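Local coordinates for E3 SUMO-protein ligase SIZ2 (Saccharomyces cerevisiae, PDB 6U75) that acts as a PIAS-family E3 ligase that promotes attachment of SUMO to target proteins and may take part in chromosome maintenance, at residues Tyr53-Phe58 with Glu70-Pro75; Pro15-Lys20 with Ile132-Val137. All coordinates share one frame; numbering follows the deposited sequence.

Contact 1: residues Tyr53-Phe58 with Glu70-Pro75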
ATOM      1  N   TYR A  53      15.507  -2.804   0.290  1.00 27.66           N
ATOM      2  CA  TYR A  53      14.422  -2.905   1.254  1.00 26.64           C
ATOM      3  C   TYR A  53      14.547  -4.191   2.059  1.00 26.30           C
ATOM      4  O   TYR A  53      14.773  -5.271   1.496  1.00 26.15           O
ATOM      5  CB  TYR A  53      13.061  -2.858   0.553  1.00 26.36           C
ATOM      6  CG  TYR A  53      12.547  -1.465   0.250  1.00 25.15           C
ATOM      7  CD1 TYR A  53      13.356  -0.346   0.403  1.00 27.26           C
ATOM      8  CD2 TYR A  53      11.239  -1.270  -0.175  1.00 27.72           C
ATOM      9  CE1 TYR A  53      12.880   0.924   0.132  1.00 36.82           C
ATOM     10  CE2 TYR A  53      10.757  -0.005  -0.450  1.00 31.28           C
ATOM     11  CZ  TYR A  53      11.580   1.087  -0.294  1.00 28.26           C
ATOM     12  OH  TYR A  53      11.101   2.347  -0.566  1.00 28.35           O
ATOM     13  N   LEU A  54      14.402  -4.058   3.374  1.00 26.45           N
ATOM     14  CA  LEU A  54      14.301  -5.186   4.286  1.00 25.12           C
ATOM     15  C   LEU A  54      12.841  -5.596   4.426  1.00 26.42           C
ATOM     16  O   LEU A  54      11.954  -4.746   4.533  1.00 30.55           O
ATOM     17  CB  LEU A  54      14.877  -4.814   5.652  1.00 37.95           C
ATOM     18  CG  LEU A  54      14.833  -5.862   6.764  1.00 40.01           C
ATOM     19  CD1 LEU A  54      15.892  -6.928   6.551  1.00 44.43           C
ATOM     20  CD2 LEU A  54      15.008  -5.192   8.117  1.00 42.96           C
ATOM     21  N   PHE A  55      12.600  -6.903   4.421  1.00 27.85           N
ATOM     22  CA  PHE A  55      11.260  -7.463   4.512  1.00 25.77           C
ATOM     23  C   PHE A  55      11.209  -8.468   5.654  1.00 28.09           C
ATOM     24  O   PHE A  55      12.184  -9.181   5.908  1.00 36.59           O
ATOM     25  CB  PHE A  55      10.853  -8.148   3.203  1.00 29.74           C
ATOM     26  CG  PHE A  55      10.690  -7.202   2.048  1.00 35.18           C
ATOM     27  CD1 PHE A  55      11.790  -6.762   1.332  1.00 27.80           C
ATOM     28  CD2 PHE A  55       9.433  -6.756   1.675  1.00 33.92           C
ATOM     29  CE1 PHE A  55      11.640  -5.892   0.271  1.00 24.65           C
ATOM     30  CE2 PHE A  55       9.279  -5.887   0.614  1.00 38.46           C
ATOM     31  CZ  PHE A  55      10.382  -5.455  -0.088  1.00 25.75           C
ATOM     32  N   SER A  56      10.066  -8.520   6.331  1.00 34.16           N
ATOM     33  CA  SER A  56       9.828  -9.465   7.410  1.00 26.53           C
ATOM     34  C   SER A  56       8.438 -10.052   7.237  1.00 25.76           C
ATOM     35  O   SER A  56       7.484  -9.323   6.951  1.00 26.61           O
ATOM     36  CB  SER A  56       9.952  -8.798   8.785  1.00 28.74           C
ATOM     37  OG  SER A  56       9.652  -9.707   9.829  1.00 23.86           O
ATOM     38  N   GLY A  57       8.327 -11.368   7.406  1.00 31.48           N
ATOM     39  CA  GLY A  57       7.051 -12.035   7.247  1.00 32.75           C
ATOM     40  C   GLY A  57       6.894 -13.169   8.240  1.00 28.76           C
ATOM     41  O   GLY A  57       7.867 -13.667   8.805  1.00 29.63           O
ATOM     42  N   PHE A  58       5.642 -13.565   8.450  1.00 34.22           N
ATOM     43  CA  PHE A  58       5.365 -14.722   9.291  1.00 29.40           C
ATOM     44  C   PHE A  58       5.919 -15.979   8.634  1.00 38.45           C
ATOM     45  O   PHE A  58       5.669 -16.238   7.453  1.00 40.63           O
ATOM     46  CB  PHE A  58       3.862 -14.869   9.531  1.00 26.71           C
ATOM     47  CG  PHE A  58       3.305 -13.906  10.545  1.00 44.52           C
ATOM     48  CD1 PHE A  58       3.956 -13.686  11.750  1.00 46.53           C
ATOM     49  CD2 PHE A  58       2.127 -13.224  10.292  1.00 44.81           C
ATOM     50  CE1 PHE A  58       3.442 -12.804  12.680  1.00 42.23           C
ATOM     51  CE2 PHE A  58       1.609 -12.341  11.219  1.00 57.31           C
ATOM     52  CZ  PHE A  58       2.267 -12.129  12.414  1.00 54.35           C
ATOM     53  N   GLU A  70       5.452 -14.206   1.647  1.00 61.60           N
ATOM     54  CA  GLU A  70       4.933 -13.874   2.967  1.00 69.73           C
ATOM     55  C   GLU A  70       4.433 -12.435   2.999  1.00 60.88           C
ATOM     56  O   GLU A  70       5.090 -11.520   2.497  1.00 68.35           O
ATOM     57  CB  GLU A  70       6.012 -14.065   4.037  1.00 62.68           C
ATOM     58  CG  GLU A  70       6.965 -15.228   3.800  1.00 74.74           C
ATOM     59  CD  GLU A  70       8.194 -14.823   3.006  1.00 77.34           C
ATOM     60  OE1 GLU A  70       8.074 -13.938   2.133  1.00 62.39           O
ATOM     61  OE2 GLU A  70       9.280 -15.383   3.261  1.00 75.52           O
ATOM     62  N   ALA A  71       3.258 -12.238   3.595  1.00 51.83           N
ATOM     63  CA  ALA A  71       2.772 -10.887   3.844  1.00 61.37           C
ATOM     64  C   ALA A  71       3.689 -10.186   4.838  1.00 48.17           C
ATOM     65  O   ALA A  71       4.219 -10.808   5.763  1.00 49.12           O
ATOM     66  CB  ALA A  71       1.340 -10.926   4.377  1.00 45.76           C
ATOM     67  N   ILE A  72       3.879  -8.883   4.646  1.00 31.40           N
ATOM     68  CA  ILE A  72       4.851  -8.141   5.445  1.00 38.44           C
ATOM     69  C   ILE A  72       4.361  -8.100   6.889  1.00 40.41           C
ATOM     70  O   ILE A  72       3.336  -7.484   7.193  1.00 50.59           O
ATOM     71  CB  ILE A  72       5.082  -6.731   4.892  1.00 31.59           C
ATOM     72  CG1 ILE A  72       5.809  -6.820   3.549  1.00 46.72           C
ATOM     73  CG2 ILE A  72       5.878  -5.894   5.895  1.00 44.54           C
ATOM     74  CD1 ILE A  72       6.113  -5.483   2.909  1.00 43.72           C
ATOM     75  N   ASP A  73       5.102  -8.750   7.784  1.00 34.69           N
ATOM     76  CA  ASP A  73       4.794  -8.747   9.210  1.00 31.71           C
ATOM     77  C   ASP A  73       6.105  -8.685   9.979  1.00 31.03           C
ATOM     78  O   ASP A  73       6.894  -9.635   9.946  1.00 33.23           O
ATOM     79  CB  ASP A  73       3.985  -9.981   9.608  1.00 46.44           C
ATOM     80  CG  ASP A  73       2.507  -9.827   9.318  1.00 46.97           C
ATOM     81  OD1 ASP A  73       1.914  -8.826   9.771  1.00 52.11           O
ATOM     82  OD2 ASP A  73       1.937 -10.703   8.632  1.00 49.46           O
ATOM     83  N   PHE A  74       6.340  -7.568  10.653  1.00 32.83           N
ATOM     84  CA  PHE A  74       7.469  -7.429  11.558  1.00 30.50           C
ATOM     85  C   PHE A  74       7.050  -7.793  12.979  1.00 39.98           C
ATOM     86  O   PHE A  74       5.882  -7.633  13.348  1.00 56.01           O
ATOM     87  CB  PHE A  74       7.997  -5.998  11.543  1.00 26.21           C
ATOM     88  CG  PHE A  74       8.952  -5.709  10.422  1.00 25.65           C
ATOM     89  CD1 PHE A  74       8.488  -5.330   9.175  1.00 39.91           C
ATOM     90  CD2 PHE A  74      10.319  -5.802  10.621  1.00 31.68           C
ATOM     91  CE1 PHE A  74       9.369  -5.057   8.147  1.00 43.85           C
ATOM     92  CE2 PHE A  74      11.205  -5.531   9.596  1.00 27.41           C
ATOM     93  CZ  PHE A  74      10.729  -5.157   8.358  1.00 25.66           C
ATOM     94  N   PRO A  75       7.972  -8.285  13.803  1.00 37.79           N
ATOM     95  CA  PRO A  75       7.644  -8.500  15.218  1.00 39.26           C
ATOM     96  C   PRO A  75       7.456  -7.165  15.924  1.00 37.97           C
ATOM     97  O   PRO A  75       8.308  -6.281  15.839  1.00 41.69           O
ATOM     98  CB  PRO A  75       8.858  -9.261  15.758  1.00 44.42           C
ATOM     99  CG  PRO A  75       9.973  -8.893  14.840  1.00 37.26           C
ATOM    100  CD  PRO A  75       9.355  -8.686  13.489  1.00 34.58           C
TER
HETATM  101  O   HOH W   1       3.092 -12.837   6.856  1.00 30.78           O

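Contact 2: residues Pro15-Lys20 with Ile132-Val137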
ATOM      1  N   PRO A  15      21.932 -12.054  -1.616  1.00 36.91           N
ATOM      2  CA  PRO A  15      22.328 -13.330  -1.017  1.00 44.33           C
ATOM      3  C   PRO A  15      22.940 -13.141   0.361  1.00 48.25           C
ATOM      4  O   PRO A  15      23.530 -12.106   0.675  1.00 54.03           O
ATOM      5  CB  PRO A  15      23.360 -13.876  -2.011  1.00 50.94           C
ATOM      6  CG  PRO A  15      23.972 -12.658  -2.601  1.00 36.86           C
ATOM      7  CD  PRO A  15      22.878 -11.624  -2.662  1.00 43.78           C
ATOM      8  N   ASP A  16      22.786 -14.173   1.189  1.00 57.74           N
ATOM      9  CA  ASP A  16      23.325 -14.189   2.546  1.00 46.31           C
ATOM     10  C   ASP A  16      22.720 -13.097   3.420  1.00 41.69           C
ATOM     11  O   ASP A  16      23.320 -12.697   4.422  1.00 44.20           O
ATOM     12  CB  ASP A  16      24.852 -14.060   2.533  1.00 54.85           C
ATOM     13  CG  ASP A  16      25.515 -15.062   1.608  1.00 68.02           C
ATOM     14  OD1 ASP A  16      24.943 -16.154   1.400  1.00 62.23           O
ATOM     15  OD2 ASP A  16      26.608 -14.757   1.086  1.00 81.36           O
ATOM     16  N   ALA A  17      21.535 -12.601   3.056  1.00 49.89           N
ATOM     17  CA  ALA A  17      20.826 -11.598   3.841  1.00 34.74           C
ATOM     18  C   ALA A  17      19.493 -12.127   4.357  1.00 38.60           C
ATOM     19  O   ALA A  17      18.580 -11.342   4.633  1.00 49.12           O
ATOM     20  CB  ALA A  17      20.608 -10.326   3.021  1.00 54.09           C
ATOM     21  N   ASN A  18      19.361 -13.441   4.487  1.00 40.62           N
ATOM     22  CA  ASN A  18      18.166 -14.066   5.030  1.00 32.62           C
ATOM     23  C   ASN A  18      18.399 -14.435   6.488  1.00 42.87           C
ATOM     24  O   ASN A  18      19.536 -14.611   6.932  1.00 44.20           O
ATOM     25  CB  ASN A  18      17.792 -15.315   4.228  1.00 42.73           C
ATOM     26  CG  ASN A  18      17.677 -15.041   2.745  1.00 56.69           C
ATOM     27  OD1 ASN A  18      16.605 -14.699   2.248  1.00 71.25           O
ATOM     28  ND2 ASN A  18      18.787 -15.187   2.026  1.00 53.34           N
ATOM     29  N   LYS A  19      17.305 -14.549   7.240  1.00 39.46           N
ATOM     30  CA  LYS A  19      17.436 -14.965   8.628  1.00 32.90           C
ATOM     31  C   LYS A  19      16.095 -15.458   9.151  1.00 33.09           C
ATOM     32  O   LYS A  19      15.050 -14.882   8.850  1.00 28.73           O
ATOM     33  CB  LYS A  19      17.954 -13.817   9.507  1.00 40.24           C
ATOM     34  CG  LYS A  19      18.502 -14.266  10.858  1.00 48.01           C
ATOM     35  CD  LYS A  19      19.788 -15.072  10.704  1.00 49.62           C
ATOM     36  CE  LYS A  19      20.284 -15.612  12.037  1.00 58.46           C
ATOM     37  NZ  LYS A  19      21.192 -14.660  12.734  1.00 65.32           N
ATOM     38  N   LYS A  20      16.137 -16.529   9.935  1.00 40.67           N
ATOM     39  CA  LYS A  20      14.965 -17.027  10.637  1.00 30.13           C
ATOM     40  C   LYS A  20      15.009 -16.543  12.081  1.00 30.01           C
ATOM     41  O   LYS A  20      16.028 -16.697  12.762  1.00 30.38           O
ATOM     42  CB  LYS A  20      14.899 -18.554  10.591  1.00 43.21           C
ATOM     43  CG  LYS A  20      14.412 -19.127   9.267  1.00 41.55           C
ATOM     44  CD  LYS A  20      12.990 -18.684   8.950  1.00 38.41           C
ATOM     45  CE  LYS A  20      12.257 -19.719   8.113  1.00 46.68           C
ATOM     46  NZ  LYS A  20      11.921 -20.935   8.909  1.00 60.14           N
ATOM     47  N   ILE A 132      13.225 -13.085   7.591  1.00 26.07           N
ATOM     48  CA  ILE A 132      13.813 -11.788   7.283  1.00 32.69           C
ATOM     49  C   ILE A 132      14.559 -11.916   5.964  1.00 34.83           C
ATOM     50  O   ILE A 132      15.402 -12.808   5.808  1.00 35.72           O
ATOM     51  CB  ILE A 132      14.762 -11.326   8.404  1.00 41.76           C
ATOM     52  CG1 ILE A 132      14.011 -11.193   9.733  1.00 47.53           C
ATOM     53  CG2 ILE A 132      15.437 -10.016   8.027  1.00 43.13           C
ATOM     54  CD1 ILE A 132      13.006 -10.060   9.772  1.00 40.67           C
ATOM     55  N   SER A 133      14.251 -11.026   5.023  1.00 38.27           N
ATOM     56  CA  SER A 133      14.856 -11.038   3.700  1.00 34.94           C
ATOM     57  C   SER A 133      15.258  -9.620   3.319  1.00 34.00           C
ATOM     58  O   SER A 133      14.819  -8.645   3.929  1.00 35.06           O
ATOM     59  CB  SER A 133      13.899 -11.606   2.643  1.00 36.55           C
ATOM     60  OG  SER A 133      13.323 -12.825   3.077  1.00 67.46           O
ATOM     61  N   CYS A 134      16.095  -9.514   2.291  1.00 39.93           N
ATOM     62  CA  CYS A 134      16.506  -8.222   1.760  1.00 32.77           C
ATOM     63  C   CYS A 134      16.475  -8.287   0.244  1.00 34.75           C
ATOM     64  O   CYS A 134      16.981  -9.246  -0.348  1.00 33.21           O
ATOM     65  CB  CYS A 134      17.906  -7.833   2.243  1.00 42.18           C
ATOM     66  SG  CYS A 134      18.052  -7.663   4.030  1.00 56.10           S
ATOM     67  N   PHE A 135      15.886  -7.271  -0.380  1.00 31.36           N
ATOM     68  CA  PHE A 135      15.758  -7.238  -1.829  1.00 25.87           C
ATOM     69  C   PHE A 135      16.102  -5.854  -2.348  1.00 26.17           C
ATOM     70  O   PHE A 135      15.771  -4.848  -1.718  1.00 32.07           O
ATOM     71  CB  PHE A 135      14.335  -7.588  -2.289  1.00 28.15           C
ATOM     72  CG  PHE A 135      13.952  -9.022  -2.069  1.00 31.02           C
ATOM     73  CD1 PHE A 135      13.590  -9.472  -0.812  1.00 26.81           C
ATOM     74  CD2 PHE A 135      13.934  -9.916  -3.127  1.00 25.77           C
ATOM     75  CE1 PHE A 135      13.230 -10.790  -0.611  1.00 37.43           C
ATOM     76  CE2 PHE A 135      13.574 -11.233  -2.932  1.00 25.09           C
ATOM     77  CZ  PHE A 135      13.223 -11.671  -1.674  1.00 30.35           C
ATOM     78  N   ILE A 136      16.749  -5.806  -3.498  1.00 28.32           N
ATOM     79  CA  ILE A 136      16.760  -4.583  -4.288  1.00 32.21           C
ATOM     80  C   ILE A 136      15.428  -4.499  -5.017  1.00 27.05           C
ATOM     81  O   ILE A 136      14.936  -5.494  -5.561  1.00 28.26           O
ATOM     82  CB  ILE A 136      17.954  -4.561  -5.257  1.00 27.15           C
ATOM     83  CG1 ILE A 136      19.257  -4.664  -4.459  1.00 28.11           C
ATOM     84  CG2 ILE A 136      17.936  -3.290  -6.102  1.00 24.38           C
ATOM     85  CD1 ILE A 136      20.507  -4.385  -5.260  1.00 43.83           C
ATOM     86  N   VAL A 137      14.819  -3.318  -5.005  1.00 25.77           N
ATOM     87  CA  VAL A 137      13.473  -3.144  -5.530  1.00 25.54           C
ATOM     88  C   VAL A 137      13.385  -1.811  -6.254  1.00 25.14           C
ATOM     89  O   VAL A 137      14.051  -0.838  -5.893  1.00 28.57           O
ATOM     90  CB  VAL A 137      12.404  -3.212  -4.416  1.00 30.09           C
ATOM     91  CG1 VAL A 137      12.512  -4.518  -3.644  1.00 27.07           C
ATOM     92  CG2 VAL A 137      12.539  -2.021  -3.477  1.00 28.36           C
TER

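Contact 1: residues Tyr53-Phe58 with Glu70-Pro75
This is a buried loop-over-strand contact in the PINIT domain. The end of strand 50-58 is crossed by the loop 70-75, which precedes strand 79-82. The two segments run almost at right angles, 94° apart, and Ser-56 sits at the crossing. Two hydrogen bonds pair Ser-56 with the backbone of Asp-73. Asp-73 N donates to Ser-56 O at 2.6 Å, and the donor lies above the carbonyl plane. Ser-56 OG, anti to its own backbone N (chi1 177°), donates to Asp-73 O at 2.8 Å. The serine thus binds the loop through both its carbonyl and its hydroxyl.

The same side chain also meets an aromatic ring. Ser-56 CB lies over the centre of the Phe-74 ring, 3.4 Å from the centroid, as a CH-pi contact. Leu-54 CD2 approaches Phe-74 CE2 obliquely, and both residues also touch Leu-80. Ile-72 CD1 meets Phe-55 CD2 at 3.8 Å.

At the strand end, Asp-73 CB stands over one face of the Phe-58 ring, 3.8 Å from its centroid. The ring and carboxylate planes are 33° apart. Asp-73 OD2 accepts a hydrogen bond from a water. That water also accepts from Phe-58 N and donates to Ala-71 O at 2.6 Å, so it joins strand and loop at three points. Asp-73 OD1 is held by Gly-99 N and by a salt bridge to Lys-92, which probably stabilises the charged carboxylate. Lys-128 makes a cation-pi contact with Phe-58.

The zinc site lies elsewhere. The arrangement is that of an irregular connection folded back across the strand it follows, within the antiparallel beta structure of the PINIT domain.

Contact 2: residues Pro15-Lys20 with Ile132-Val137
Ile-132 O is the best-held polar atom here, gripped by one hydrogen bond and one weaker CH contact. Lys-19 N donates to it at 3.0 Å, in the carbonyl plane and on a lone pair. The N-H...O angle is 139°, so the bond is somewhat bent. Asn-18 CA adds a CA-H...O contact to Ile-132 O at 3.1 Å. In return, Ile-132 N donates to Lys-19 O at 2.9 Å, nearly along the C=O axis, and its N-H...O angle of 156° is straighter. The two bonds make Lys-19 and Ile-132 an antiparallel hydrogen-bonded pair between strands 12-21 and 130-139.

The side chains of this pair leave on the same face of the sheet. Their CB atoms lie side by side at 4.2 Å, but the ends then lead away. Lys-19 CG is anti to the backbone N (chi1 -163°), and the chain bends at chi2 and chi4. Its NZ makes a weak hydrogen bond to Lys-31 O. The Lys-19 and Ile-132 side chains both touch Met-32 of strand 28-34.

Toward Ala-17 the two backbones draw apart. The contact continues there through side chains, with Ala-17 CB against Cys-134 CB at 3.8 Å. Cys-134 SG touches the same methyl and also approaches Ala-17 O. Phe-34 adds to the apolar surroundings of Ala-17. The chain turns at Asp-16, whose phi is positive, and Ile-14 resumes backbone bonding with Cys-134. Strand 12-21 is therefore interrupted here while strand 130-139 runs on.

Chemically, the join rests on backbone amides at one end and small apolar groups at the other. No charged group pairs across it, so its direct polar bonding does not depend on side-chain ionisation.

Contacts 1 and 2 have centres about 11 Å apart and lie on the same side of the chain's centre. Both lie in the PINIT domain, away from the zinc-binding SP-RING, and reach one antiparallel sheet, in which strands 50-58 and 130-139 are neighbours. They touch directly: Phe-55 N probably donates a hydrogen bond to Ser-133 O, and Tyr-53 N probably donates a hydrogen bond to Phe-135 O. Along the chain the order is 15-20, 53-58, 70-75 and 132-137, so contact 1 is nested inside the loop closed by contact 2. Strand 130-139 thus lies between strand 12-21 on one side and strand 50-58 with its crossing loop on the other.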